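Side-chain contacts in beta-glucuronidase (Dictyoglomus thermophilum, PDB 6XXW), which probably hydrolyses beta-D-glucuronides, as expected for a beta-glucuronidase of glycoside hydrolase family 2: residues Lys197-Ile202 with Tyr276-Gly281; Gly281-Arg286 with Ser407-Ser412; Val285-Lys290 with Val461-Val466; Glu347-Ala352 with Ile399-Asn404. One frame throughout, in Å; residues are numbered along the deposited sequence.

Interaction 1 (Lys197-Ile202 with Tyr276-Gly281). With TRS (2-amino-2-hydroxymethyl-propane-1,3-diol), chain H.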
loop_
_atom_site.group_PDB
_atom_site.type_symbol
_atom_site.label_atom_id
_atom_site.label_comp_id
_atom_site.label_asym_id
_atom_site.label_seq_id
_atom_site.Cartn_x
_atom_site.Cartn_y
_atom_site.Cartn_z
ATOM N N LYS A 197 -27.627 27.830 36.345
ATOM C CA LYS A 197 -28.018 26.555 35.753
ATOM C C LYS A 197 -27.841 26.546 34.241
ATOM O O LYS A 197 -27.473 25.516 33.666
ATOM C CB LYS A 197 -29.475 26.230 36.092
ATOM C CG LYS A 197 -29.763 26.017 37.586
ATOM C CD LYS A 197 -31.223 25.595 37.803
ATOM C CE LYS A 197 -31.593 24.425 36.892
ATOM N NZ LYS A 197 -32.857 23.716 37.293
ATOM N N ASP A 198 -28.107 27.676 33.598
ATOM C CA ASP A 198 -28.060 27.799 32.148
ATOM C C ASP A 198 -28.098 29.285 31.830
ATOM O O ASP A 198 -28.404 30.113 32.688
ATOM C CB ASP A 198 -29.230 27.057 31.482
ATOM C CG ASP A 198 -28.941 26.672 30.042
ATOM O OD1 ASP A 198 -27.776 26.724 29.614
ATOM O OD2 ASP A 198 -29.892 26.313 29.329
ATOM N N PHE A 199 -27.777 29.622 30.587
ATOM C CA PHE A 199 -28.047 30.964 30.109
ATOM C C PHE A 199 -28.186 30.890 28.602
ATOM O O PHE A 199 -27.697 29.957 27.964
ATOM C CB PHE A 199 -26.940 31.948 30.520
ATOM C CG PHE A 199 -25.618 31.627 29.911
ATOM C CD1 PHE A 199 -24.751 30.740 30.536
ATOM C CD2 PHE A 199 -25.239 32.191 28.709
ATOM C CE1 PHE A 199 -23.535 30.417 29.962
ATOM C CE2 PHE A 199 -24.003 31.865 28.124
ATOM C CZ PHE A 199 -23.164 30.980 28.755
ATOM N N SER A 200 -28.864 31.877 28.043
ATOM C CA SER A 200 -29.036 32.008 26.607
ATOM C C SER A 200 -28.459 33.340 26.171
ATOM O O SER A 200 -28.635 34.353 26.854
ATOM C CB SER A 200 -30.509 31.929 26.201
ATOM O OG SER A 200 -31.007 30.624 26.421
ATOM N N VAL A 201 -27.762 33.327 25.039
ATOM C CA VAL A 201 -27.189 34.523 24.447
ATOM C C VAL A 201 -27.659 34.613 23.001
ATOM O O VAL A 201 -27.657 33.609 22.280
ATOM C CB VAL A 201 -25.650 34.502 24.540
ATOM C CG1 VAL A 201 -25.048 35.506 23.607
ATOM C CG2 VAL A 201 -25.227 34.810 25.969
ATOM N N ILE A 202 -28.096 35.798 22.591
ATOM C CA ILE A 202 -28.386 36.093 21.193
ATOM C C ILE A 202 -27.660 37.382 20.836
ATOM O O ILE A 202 -27.656 38.336 21.622
ATOM C CB ILE A 202 -29.899 36.230 20.928
ATOM C CG1 ILE A 202 -30.628 34.934 21.293
ATOM C CG2 ILE A 202 -30.162 36.584 19.473
ATOM C CD1 ILE A 202 -32.124 35.115 21.513
ATOM N N TYR A 276 -19.590 31.749 36.218
ATOM C CA TYR A 276 -19.437 30.933 35.019
ATOM C C TYR A 276 -19.016 31.841 33.880
ATOM O O TYR A 276 -19.545 32.950 33.737
ATOM C CB TYR A 276 -20.735 30.192 34.657
ATOM C CG TYR A 276 -20.565 29.085 33.615
ATOM C CD1 TYR A 276 -20.271 27.786 33.994
ATOM C CD2 TYR A 276 -20.703 29.354 32.262
ATOM C CE1 TYR A 276 -20.118 26.769 33.040
ATOM C CE2 TYR A 276 -20.554 28.357 31.303
ATOM C CZ TYR A 276 -20.264 27.064 31.705
ATOM O OH TYR A 276 -20.103 26.070 30.771
ATOM N N ARG A 277 -18.072 31.363 33.062
ATOM C CA ARG A 277 -17.534 32.134 31.950
ATOM C C ARG A 277 -17.632 31.329 30.663
ATOM O O ARG A 277 -17.467 30.103 30.676
ATOM C CB ARG A 277 -16.058 32.527 32.185
ATOM C CG ARG A 277 -15.819 33.354 33.424
ATOM C CD ARG A 277 -14.357 33.767 33.541
ATOM N NE ARG A 277 -14.174 34.666 34.669
ATOM C CZ ARG A 277 -13.932 34.268 35.910
ATOM N NH1 ARG A 277 -13.823 32.974 36.187
ATOM N NH2 ARG A 277 -13.791 35.172 36.874
ATOM N N MET A 278 -17.885 32.021 29.550
ATOM C CA MET A 278 -17.862 31.360 28.255
ATOM C C MET A 278 -17.433 32.337 27.170
ATOM O O MET A 278 -17.856 33.496 27.162
ATOM C CB MET A 278 -19.230 30.760 27.911
ATOM C CG MET A 278 -19.232 29.982 26.610
ATOM S SD MET A 278 -20.893 29.377 26.226
ATOM C CE MET A 278 -20.592 28.660 24.603
ATOM N N ASP A 279 -16.582 31.867 26.261
ATOM C CA ASP A 279 -16.277 32.641 25.067
ATOM C C ASP A 279 -17.457 32.583 24.106
ATOM O O ASP A 279 -17.955 31.498 23.784
ATOM C CB ASP A 279 -15.030 32.096 24.370
ATOM C CG ASP A 279 -13.733 32.464 25.085
ATOM O OD1 ASP A 279 -13.700 33.444 25.867
ATOM O OD2 ASP A 279 -12.733 31.763 24.838
ATOM N N ILE A 280 -17.886 33.745 23.616
ATOM C CA ILE A 280 -18.984 33.822 22.662
ATOM C C ILE A 280 -18.502 34.615 21.456
ATOM O O ILE A 280 -17.499 35.321 21.514
ATOM C CB ILE A 280 -20.250 34.475 23.259
ATOM C CG1 ILE A 280 -19.942 35.905 23.717
ATOM C CG2 ILE A 280 -20.819 33.635 24.409
ATOM C CD1 ILE A 280 -21.177 36.679 24.107
ATOM N N GLY A 281 -19.238 34.499 20.366
ATOM C CA GLY A 281 -18.925 35.236 19.151
ATOM C C GLY A 281 -20.130 36.023 18.681
ATOM O O GLY A 281 -21.269 35.570 18.804
HETATM C C TRS H . -24.071 33.299 19.772
HETATM C C1 TRS H . -24.900 32.094 20.173
HETATM C C2 TRS H . -22.611 32.931 19.647
HETATM C C3 TRS H . -24.570 33.805 18.441
HETATM N N TRS H . -24.139 34.344 20.791
HETATM O O1 TRS H . -26.250 32.457 20.372
HETATM O O2 TRS H . -21.951 33.138 20.864
HETATM O O3 TRS H . -23.748 34.868 18.042
#
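The side chains of Phe199 and Tyr276 cross at about a right angle, and Phe199 CE1 lies 3.8 Å from Tyr276 CD2. Tyr276 CE2 stands in the plane of the phenyl ring, at its edge. The tip of the same ring meets Met278 in a Met-aromatic contact: Phe199 CZ is 3.8 Å from SD, whose approach is oblique. Met278 reaches it with CG anti to the backbone N (chi1 -176°) and a fully extended chain. Further along, Val201 CG1 touches Ile280 CD1 at 4.1 Å. Both strands belong to the beta-sandwich domain that precedes the barrel in family 2 glycosidases; their axes pass 10.1 Å apart at -33°, so side chains rather than backbone bonds join the two sheets, and large apolar residues suit that gap. Trimming Phe199 to an alanine would probably open a gap between the sheets and leave Tyr276 and Met278 without their shared partner. At the end of the core a TRS molecule, probably from the crystallisation liquor, bridges the backbones, with O1 2.6 Å from Val201 O and O2 3.1 Å from Gly281 N. The tyrosine hydroxyl bonds Tyr23 O, outside this pairing. No hydrogen bond crosses directly between the strands; apolar packing and the Met-aromatic contact rest on shape and dispersion.

Interaction 2 (Gly281-Arg286 with Ser407-Ser412)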
loop_
_atom_site.group_PDB
_atom_site.type_symbol
_atom_site.label_atom_id
_atom_site.label_comp_id
_atom_site.label_asym_id
_atom_site.label_seq_id
_atom_site.Cartn_x
_atom_site.Cartn_y
_atom_site.Cartn_z
ATOM N N GLY A 281 -19.238 34.499 20.366
ATOM C CA GLY A 281 -18.925 35.236 19.151
ATOM C C GLY A 281 -20.130 36.023 18.681
ATOM O O GLY A 281 -21.269 35.570 18.804
ATOM N N ILE A 282 -19.870 37.212 18.156
ATOM C CA ILE A 282 -20.920 38.107 17.685
ATOM C C ILE A 282 -21.069 37.905 16.179
ATOM O O ILE A 282 -20.200 38.307 15.397
ATOM C CB ILE A 282 -20.603 39.572 18.027
ATOM C CG1 ILE A 282 -20.609 39.791 19.544
ATOM C CG2 ILE A 282 -21.598 40.507 17.344
ATOM C CD1 ILE A 282 -20.042 41.151 19.961
ATOM N N ARG A 283 -22.169 37.276 15.762
ATOM C CA ARG A 283 -22.452 37.114 14.342
ATOM C C ARG A 283 -23.943 36.883 14.139
ATOM O O ARG A 283 -24.640 36.395 15.031
ATOM C CB ARG A 283 -21.657 35.954 13.728
ATOM C CG ARG A 283 -22.458 34.654 13.552
ATOM C CD ARG A 283 -22.366 33.845 14.813
ATOM N NE ARG A 283 -23.077 32.560 14.770
ATOM C CZ ARG A 283 -24.382 32.405 14.986
ATOM N NH1 ARG A 283 -25.158 33.462 15.216
ATOM N NH2 ARG A 283 -24.913 31.187 14.985
ATOM N N THR A 284 -24.417 37.213 12.938
ATOM C CA THR A 284 -25.784 36.918 12.534
ATOM C C THR A 284 -25.773 35.925 11.384
ATOM O O THR A 284 -24.821 35.870 10.596
ATOM C CB THR A 284 -26.548 38.174 12.094
ATOM O OG1 THR A 284 -25.887 38.756 10.964
ATOM C CG2 THR A 284 -26.609 39.187 13.233
ATOM N N VAL A 285 -26.848 35.151 11.283
ATOM C CA VAL A 285 -27.031 34.226 10.171
ATOM C C VAL A 285 -28.463 34.355 9.666
ATOM O O VAL A 285 -29.411 34.425 10.457
ATOM C CB VAL A 285 -26.676 32.777 10.573
ATOM C CG1 VAL A 285 -27.471 32.332 11.783
ATOM C CG2 VAL A 285 -26.918 31.829 9.406
ATOM N N ARG A 286 -28.616 34.390 8.345
ATOM C CA ARG A 286 -29.907 34.662 7.726
ATOM C C ARG A 286 -29.899 34.128 6.298
ATOM O O ARG A 286 -28.908 34.287 5.581
ATOM C CB ARG A 286 -30.169 36.174 7.737
ATOM C CG ARG A 286 -31.528 36.601 7.291
ATOM C CD ARG A 286 -31.757 38.043 7.692
ATOM N NE ARG A 286 -31.028 38.984 6.848
ATOM C CZ ARG A 286 -31.430 39.362 5.637
ATOM N NH1 ARG A 286 -32.550 38.865 5.122
ATOM N NH2 ARG A 286 -30.720 40.237 4.944
ATOM N N SER A 407 -20.139 29.006 16.263
ATOM C CA SER A 407 -19.762 28.173 15.124
ATOM C C SER A 407 -20.951 27.419 14.536
ATOM O O SER A 407 -20.965 27.154 13.326
ATOM C CB SER A 407 -18.663 27.186 15.537
ATOM O OG SER A 407 -19.134 26.262 16.523
ATOM N N VAL A 408 -21.945 27.050 15.354
ATOM C CA VAL A 408 -23.134 26.402 14.806
ATOM C C VAL A 408 -23.970 27.447 14.075
ATOM O O VAL A 408 -24.459 28.413 14.680
ATOM C CB VAL A 408 -23.967 25.717 15.900
ATOM C CG1 VAL A 408 -25.233 25.080 15.268
ATOM C CG2 VAL A 408 -23.167 24.684 16.668
ATOM N N ILE A 409 -24.172 27.245 12.772
ATOM C CA ILE A 409 -24.893 28.217 11.964
ATOM C C ILE A 409 -26.111 27.631 11.279
ATOM O O ILE A 409 -26.767 28.337 10.525
ATOM C CB ILE A 409 -23.972 28.901 10.928
ATOM C CG1 ILE A 409 -23.042 27.892 10.256
ATOM C CG2 ILE A 409 -23.171 30.025 11.604
ATOM C CD1 ILE A 409 -23.711 26.892 9.373
ATOM N N MET A 410 -26.431 26.362 11.520
ATOM C CA MET A 410 -27.565 25.703 10.873
ATOM C C MET A 410 -27.781 24.368 11.559
ATOM O O MET A 410 -26.821 23.703 11.957
ATOM C CB MET A 410 -27.324 25.484 9.368
ATOM C CG MET A 410 -28.503 24.842 8.635
ATOM S SD MET A 410 -28.705 25.343 6.909
ATOM C CE MET A 410 -27.152 24.770 6.163
ATOM N N TRP A 411 -29.047 23.966 11.668
ATOM C CA TRP A 411 -29.406 22.646 12.167
ATOM C C TRP A 411 -29.843 21.755 11.009
ATOM O O TRP A 411 -30.643 22.176 10.158
ATOM C CB TRP A 411 -30.555 22.722 13.189
ATOM C CG TRP A 411 -30.330 23.672 14.346
ATOM C CD1 TRP A 411 -30.997 24.842 14.576
ATOM C CD2 TRP A 411 -29.410 23.510 15.440
ATOM N NE1 TRP A 411 -30.540 25.428 15.735
ATOM C CE2 TRP A 411 -29.572 24.630 16.289
ATOM C CE3 TRP A 411 -28.467 22.534 15.783
ATOM C CZ2 TRP A 411 -28.807 24.814 17.450
ATOM C CZ3 TRP A 411 -27.702 22.715 16.962
ATOM C CH2 TRP A 411 -27.887 23.843 17.772
ATOM N N SER A 412 -29.359 20.511 11.001
ATOM C CA SER A 412 -29.816 19.498 10.048
ATOM C C SER A 412 -30.670 18.481 10.791
ATOM O O SER A 412 -30.221 17.901 11.782
ATOM C CB SER A 412 -28.647 18.797 9.357
ATOM O OG SER A 412 -29.143 17.746 8.534
#
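Arg283 and Val285, on the connection that leads from the beta-sandwich domain into the TIM barrel, meet Val408 and Ile409 where barrel strand 408-415 begins. Arg283 NH2 donates to Val408 O at 2.8 Å. The oxygen lies exactly in the guanidinium plane, at its edge, though the N-H...O angle of 140° is bent and the donor is tilted 22° from the carbonyl plane. A kink at chi2 swings the guanidinium across Ile409, and NH2 runs 4.0 Å from Ile409 CG2. A long side chain with several donors suits this place, because NE of Arg283 serves Pro406 O, two residues before Val408. Val408 O in turn also accepts from Arg442 NE, so two cationic groups converge on one carbonyl. Two residues on from Arg283, Val285 CG2 packs 3.7 Å from Ile409 O, a buried oxygen for which the model contains no hydrogen-bond partner, and 4.4 Å from Ile409 CB; a compact branched residue fits against the strand here. Strand 285-288 pairs with 291-294 in a hairpin that runs beneath the starts of the barrel strands. Phe292 of that hairpin touches both Val285 and Met410, while strand 358-362 flanks 408-415 and receives Ile409 on Ala358.

Interaction 3 (Val285-Lys290 with Val461-Val466)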
loop_
_atom_site.group_PDB
_atom_site.type_symbol
_atom_site.label_atom_id
_atom_site.label_comp_id
_atom_site.label_asym_id
_atom_site.label_seq_id
_atom_site.Cartn_x
_atom_site.Cartn_y
_atom_site.Cartn_z
ATOM N N VAL A 285 -26.848 35.151 11.283
ATOM C CA VAL A 285 -27.031 34.226 10.171
ATOM C C VAL A 285 -28.463 34.355 9.666
ATOM O O VAL A 285 -29.411 34.425 10.457
ATOM C CB VAL A 285 -26.676 32.777 10.573
ATOM C CG1 VAL A 285 -27.471 32.332 11.783
ATOM C CG2 VAL A 285 -26.918 31.829 9.406
ATOM N N ARG A 286 -28.616 34.390 8.345
ATOM C CA ARG A 286 -29.907 34.662 7.726
ATOM C C ARG A 286 -29.899 34.128 6.298
ATOM O O ARG A 286 -28.908 34.287 5.581
ATOM C CB ARG A 286 -30.169 36.174 7.737
ATOM C CG ARG A 286 -31.528 36.601 7.291
ATOM C CD ARG A 286 -31.757 38.043 7.692
ATOM N NE ARG A 286 -31.028 38.984 6.848
ATOM C CZ ARG A 286 -31.430 39.362 5.637
ATOM N NH1 ARG A 286 -32.550 38.865 5.122
ATOM N NH2 ARG A 286 -30.720 40.237 4.944
ATOM N N VAL A 287 -30.995 33.495 5.884
ATOM C CA VAL A 287 -31.169 33.094 4.491
ATOM C C VAL A 287 -32.125 34.074 3.825
ATOM O O VAL A 287 -33.158 34.435 4.398
ATOM C CB VAL A 287 -31.663 31.642 4.380
ATOM C CG1 VAL A 287 -32.028 31.304 2.942
ATOM C CG2 VAL A 287 -30.573 30.698 4.882
ATOM N N GLU A 288 -31.753 34.556 2.643
ATOM C CA GLU A 288 -32.586 35.488 1.885
ATOM C C GLU A 288 -32.423 35.183 0.402
ATOM O O GLU A 288 -31.341 35.376 -0.151
ATOM C CB GLU A 288 -32.199 36.938 2.190
ATOM C CG GLU A 288 -33.186 37.977 1.687
ATOM C CD GLU A 288 -32.659 39.390 1.862
ATOM O OE1 GLU A 288 -31.643 39.734 1.219
ATOM O OE2 GLU A 288 -33.250 40.151 2.655
ATOM N N GLY A 289 -33.497 34.742 -0.248
ATOM C CA GLY A 289 -33.408 34.417 -1.666
ATOM C C GLY A 289 -32.552 33.178 -1.853
ATOM O O GLY A 289 -32.769 32.149 -1.204
ATOM N N LYS A 290 -31.553 33.266 -2.728
ATOM C CA LYS A 290 -30.620 32.164 -2.920
ATOM C C LYS A 290 -29.292 32.413 -2.219
ATOM O O LYS A 290 -28.269 31.837 -2.603
ATOM C CB LYS A 290 -30.398 31.897 -4.406
ATOM C CG LYS A 290 -30.157 33.129 -5.237
ATOM C CD LYS A 290 -30.242 32.787 -6.717
ATOM C CE LYS A 290 -29.957 34.001 -7.588
ATOM N NZ LYS A 290 -28.593 34.562 -7.338
ATOM N N VAL A 461 -37.851 23.305 4.543
ATOM C CA VAL A 461 -36.622 23.795 5.177
ATOM C C VAL A 461 -36.150 25.112 4.562
ATOM O O VAL A 461 -36.741 25.604 3.593
ATOM C CB VAL A 461 -35.509 22.726 5.114
ATOM C CG1 VAL A 461 -35.975 21.444 5.817
ATOM C CG2 VAL A 461 -35.123 22.436 3.679
ATOM N N ASP A 462 -35.077 25.694 5.122
ATOM C CA ASP A 462 -34.555 26.978 4.657
ATOM C C ASP A 462 -33.516 26.833 3.552
ATOM O O ASP A 462 -33.425 27.697 2.670
ATOM C CB ASP A 462 -33.917 27.749 5.811
ATOM C CG ASP A 462 -34.917 28.127 6.884
ATOM O OD1 ASP A 462 -35.962 28.714 6.539
ATOM O OD2 ASP A 462 -34.653 27.833 8.062
ATOM N N VAL A 463 -32.717 25.778 3.605
ATOM C CA VAL A 463 -31.628 25.544 2.663
ATOM C C VAL A 463 -31.701 24.087 2.245
ATOM O O VAL A 463 -31.947 23.214 3.083
ATOM C CB VAL A 463 -30.250 25.862 3.290
ATOM C CG1 VAL A 463 -29.100 25.484 2.331
ATOM C CG2 VAL A 463 -30.165 27.326 3.672
ATOM N N ILE A 464 -31.504 23.824 0.947
ATOM C CA ILE A 464 -31.523 22.463 0.417
ATOM C C ILE A 464 -30.117 21.887 0.472
ATOM O O ILE A 464 -29.164 22.507 -0.007
ATOM C CB ILE A 464 -32.058 22.436 -1.026
ATOM C CG1 ILE A 464 -33.460 23.051 -1.095
ATOM C CG2 ILE A 464 -32.018 21.003 -1.591
ATOM C CD1 ILE A 464 -34.588 22.081 -0.948
ATOM N N CYS A 465 -29.995 20.684 1.025
ATOM C CA CYS A 465 -28.738 19.938 1.024
ATOM C C CYS A 465 -28.972 18.631 0.271
ATOM O O CYS A 465 -29.801 17.814 0.680
ATOM C CB CYS A 465 -28.261 19.664 2.457
ATOM S SG CYS A 465 -27.610 21.097 3.353
ATOM N N VAL A 466 -28.253 18.429 -0.830
ATOM C CA VAL A 466 -28.435 17.246 -1.664
ATOM C C VAL A 466 -27.119 16.484 -1.764
ATOM O O VAL A 466 -26.056 17.081 -2.001
ATOM C CB VAL A 466 -28.984 17.596 -3.061
ATOM C CG1 VAL A 466 -28.033 18.478 -3.836
ATOM C CG2 VAL A 466 -29.294 16.327 -3.832
#
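Val287 and Val463 meet methyl to methyl, CG2 to CG2 at 3.6 Å, with the two side chains inclined to each other. The other branch of Val287, CG1, rests 3.9 Å from Asp462 O. It is placed there by a chi1 of 172°, which sets CG1 anti to the backbone N while CG2 is left to meet the second valine. Two short branched residues suit the narrow space between backbones whose nearest CA atoms, of Val287 and Asp462, are 7.0 Å apart. Phe292 borders both valines, Pro500 lies against Val287, and Ile502 of the adjoining strand 501-505 packs on Val463. Strand 463-467 is one of the parallel strands of the TIM barrel, and 285-288 with 291-294 forms the beta hairpin lying against the barrel where this strand starts. Gly289, with its positive phi, serves in the hairpin turn. Either side of Val287 in sequence, Arg286 and Glu288 form a salt bridge, Arg286 NH1 reaching Glu288 OE2 at 2.9 Å; the oxygen lies in the guanidinium plane but is met from above the carboxylate plane. Arg286 has a second acidic partner in Glu296. On the barrel side, Asp462 OD2 accepts from the backbone N of Ile444, tying the start of 463-467 to strand 444-448.

Interaction 4 (Glu347-Ala352 with Ile399-Asn404)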
loop_
_atom_site.group_PDB
_atom_site.type_symbol
_atom_site.label_atom_id
_atom_site.label_comp_id
_atom_site.label_asym_id
_atom_site.label_seq_id
_atom_site.Cartn_x
_atom_site.Cartn_y
_atom_site.Cartn_z
ATOM N N GLU A 347 -16.486 19.669 22.916
ATOM C CA GLU A 347 -15.096 20.037 22.671
ATOM C C GLU A 347 -14.875 20.453 21.222
ATOM O O GLU A 347 -14.194 21.447 20.949
ATOM C CB GLU A 347 -14.193 18.855 23.046
ATOM C CG GLU A 347 -13.957 18.677 24.555
ATOM C CD GLU A 347 -15.062 17.899 25.283
ATOM O OE1 GLU A 347 -16.069 17.500 24.650
ATOM O OE2 GLU A 347 -14.914 17.687 26.509
ATOM N N ILE A 348 -15.467 19.725 20.271
ATOM C CA ILE A 348 -15.255 20.077 18.870
ATOM C C ILE A 348 -15.904 21.427 18.538
ATOM O O ILE A 348 -15.359 22.217 17.753
ATOM C CB ILE A 348 -15.758 18.944 17.960
ATOM C CG1 ILE A 348 -14.713 17.821 17.938
ATOM C CG2 ILE A 348 -16.035 19.464 16.530
ATOM C CD1 ILE A 348 -15.198 16.564 17.203
ATOM N N LEU A 349 -17.051 21.734 19.152
ATOM C CA LEU A 349 -17.693 23.022 18.877
ATOM C C LEU A 349 -16.918 24.190 19.492
ATOM O O LEU A 349 -16.845 25.271 18.886
ATOM C CB LEU A 349 -19.144 23.016 19.376
ATOM C CG LEU A 349 -20.050 22.023 18.645
ATOM C CD1 LEU A 349 -21.481 22.226 19.071
ATOM C CD2 LEU A 349 -19.936 22.196 17.139
ATOM N N PHE A 350 -16.338 24.006 20.687
ATOM C CA PHE A 350 -15.488 25.057 21.248
ATOM C C PHE A 350 -14.287 25.316 20.349
ATOM O O PHE A 350 -13.874 26.469 20.167
ATOM C CB PHE A 350 -15.020 24.692 22.656
ATOM C CG PHE A 350 -16.061 24.904 23.714
ATOM C CD1 PHE A 350 -16.391 26.185 24.140
ATOM C CD2 PHE A 350 -16.721 23.821 24.279
ATOM C CE1 PHE A 350 -17.364 26.381 25.119
ATOM C CE2 PHE A 350 -17.696 24.011 25.249
ATOM C CZ PHE A 350 -18.014 25.294 25.667
ATOM N N LEU A 351 -13.719 24.251 19.768
ATOM C CA LEU A 351 -12.626 24.425 18.820
ATOM C C LEU A 351 -13.103 25.113 17.544
ATOM O O LEU A 351 -12.413 25.992 17.015
ATOM C CB LEU A 351 -11.986 23.071 18.504
ATOM C CG LEU A 351 -11.187 22.421 19.639
ATOM C CD1 LEU A 351 -10.711 21.019 19.227
ATOM C CD2 LEU A 351 -10.006 23.320 19.984
ATOM N N ALA A 352 -14.280 24.738 17.029
ATOM C CA ALA A 352 -14.768 25.426 15.840
ATOM C C ALA A 352 -14.967 26.914 16.120
ATOM O O ALA A 352 -14.690 27.755 15.249
ATOM C CB ALA A 352 -16.048 24.773 15.333
ATOM N N ILE A 399 -30.262 21.637 21.013
ATOM C CA ILE A 399 -30.277 23.092 21.034
ATOM C C ILE A 399 -29.933 23.612 22.426
ATOM O O ILE A 399 -29.207 24.603 22.567
ATOM C CB ILE A 399 -31.640 23.597 20.523
ATOM C CG1 ILE A 399 -31.776 23.226 19.036
ATOM C CG2 ILE A 399 -31.790 25.097 20.753
ATOM C CD1 ILE A 399 -33.136 23.508 18.438
ATOM N N ALA A 400 -30.420 22.946 23.482
ATOM C CA ALA A 400 -30.071 23.383 24.833
ATOM C C ALA A 400 -28.566 23.298 25.064
ATOM O O ALA A 400 -27.983 24.143 25.759
ATOM C CB ALA A 400 -30.825 22.552 25.878
ATOM N N ARG A 401 -27.911 22.287 24.489
ATOM C CA ARG A 401 -26.474 22.162 24.702
ATOM C C ARG A 401 -25.700 23.212 23.917
ATOM O O ARG A 401 -24.761 23.815 24.446
ATOM C CB ARG A 401 -25.990 20.766 24.320
ATOM C CG ARG A 401 -24.589 20.454 24.844
ATOM C CD ARG A 401 -24.027 19.202 24.193
ATOM N NE ARG A 401 -23.689 19.420 22.785
ATOM C CZ ARG A 401 -23.126 18.511 21.999
ATOM N NH1 ARG A 401 -22.805 17.312 22.480
ATOM N NH2 ARG A 401 -22.880 18.804 20.729
ATOM N N ASP A 402 -26.077 23.451 22.658
ATOM C CA ASP A 402 -25.198 24.142 21.720
ATOM C C ASP A 402 -25.690 25.517 21.294
ATOM O O ASP A 402 -25.027 26.163 20.470
ATOM C CB ASP A 402 -24.969 23.251 20.491
ATOM C CG ASP A 402 -24.205 21.989 20.846
ATOM O OD1 ASP A 402 -23.617 21.950 21.949
ATOM O OD2 ASP A 402 -24.182 21.032 20.055
ATOM N N LYS A 403 -26.794 26.007 21.874
ATOM C CA LYS A 403 -27.408 27.258 21.430
ATOM C C LYS A 403 -26.474 28.462 21.491
ATOM O O LYS A 403 -26.711 29.437 20.768
ATOM C CB LYS A 403 -28.658 27.571 22.276
ATOM C CG LYS A 403 -28.361 27.589 23.799
ATOM C CD LYS A 403 -29.590 27.881 24.627
ATOM C CE LYS A 403 -29.277 27.871 26.129
ATOM N NZ LYS A 403 -29.221 26.512 26.738
ATOM N N ASN A 404 -25.432 28.436 22.330
ATOM C CA ASN A 404 -24.556 29.599 22.513
ATOM C C ASN A 404 -23.228 29.519 21.745
ATOM O O ASN A 404 -22.378 30.403 21.913
ATOM C CB ASN A 404 -24.283 29.818 24.004
ATOM C CG ASN A 404 -25.555 30.148 24.764
ATOM O OD1 ASN A 404 -26.434 30.807 24.226
ATOM N ND2 ASN A 404 -25.670 29.659 25.996
#
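The carboxylate of Asp402 carries a methyl of Leu349 over one face and the guanidinium of Arg401 at its oxygen edge. Leu349 CD1 stands above the flat group, 3.3 Å from Asp402 CG and a tight 3.1 Å from OD2. Arg401 grips the same group side-on with two nitrogens: NE donates to Asp402 OD1 at 2.7 Å, meeting it on the syn side but out of the carboxylate plane, and NH2 uses the syn lone pair of Asp402 OD2, also at 2.7 Å. Both bonds are fairly straight (157° and 155°). A bend at chi3 (71°) folds the arginine back onto its sequence neighbour and brings NH2 within 4.1 Å of Leu349 CD1. Helices 346-355 and 385-402, which carry these residues, pack on the outside of the TIM barrel. Beneath them Leu349 also touches Val359 and Val408 of the barrel strands, a place suited to a branched apolar residue, and Asp402 rests on Trp411. Arg401 NH2 has further partners in Glu361 and the carbonyl of Tyr344. With Asp402 cut back to an alanine, Arg401 NE would probably lose its acceptor and a gap would open beside the Leu349 methyl. No hydrogen bond joins the two segments; what Leu349 brings is apolar cover, and by lying over one face of the buried Asp402 carboxylate it probably strengthens the attraction of that group to the arginine.

How the interactions relate
Interactions 1, 2 and 3 follow one another where the chain passes from the beta-sandwich domain into the barrel: 1 and 2 share Gly281, 2 and 3 share Val285 and Arg286, and their centres are about 15 and 12 Å apart. The centre of interaction 4 lies about 11 Å from those of 1 and 2. It meets interaction 1 through the salt bridge Asp198 OD2 to Lys403 NZ (2.7 Å), and interaction 2 through Leu349 CD1 and Val408 CG2 (3.8 Å). The TRS at interaction 1 also bonds the carbonyls of Lys403 and Asn404, and may mark a pocket at the domain junction. Interactions 2 and 3 lie where barrel strands begin, whereas TIM-barrel active sites lie at the opposite, C-terminal strand ends.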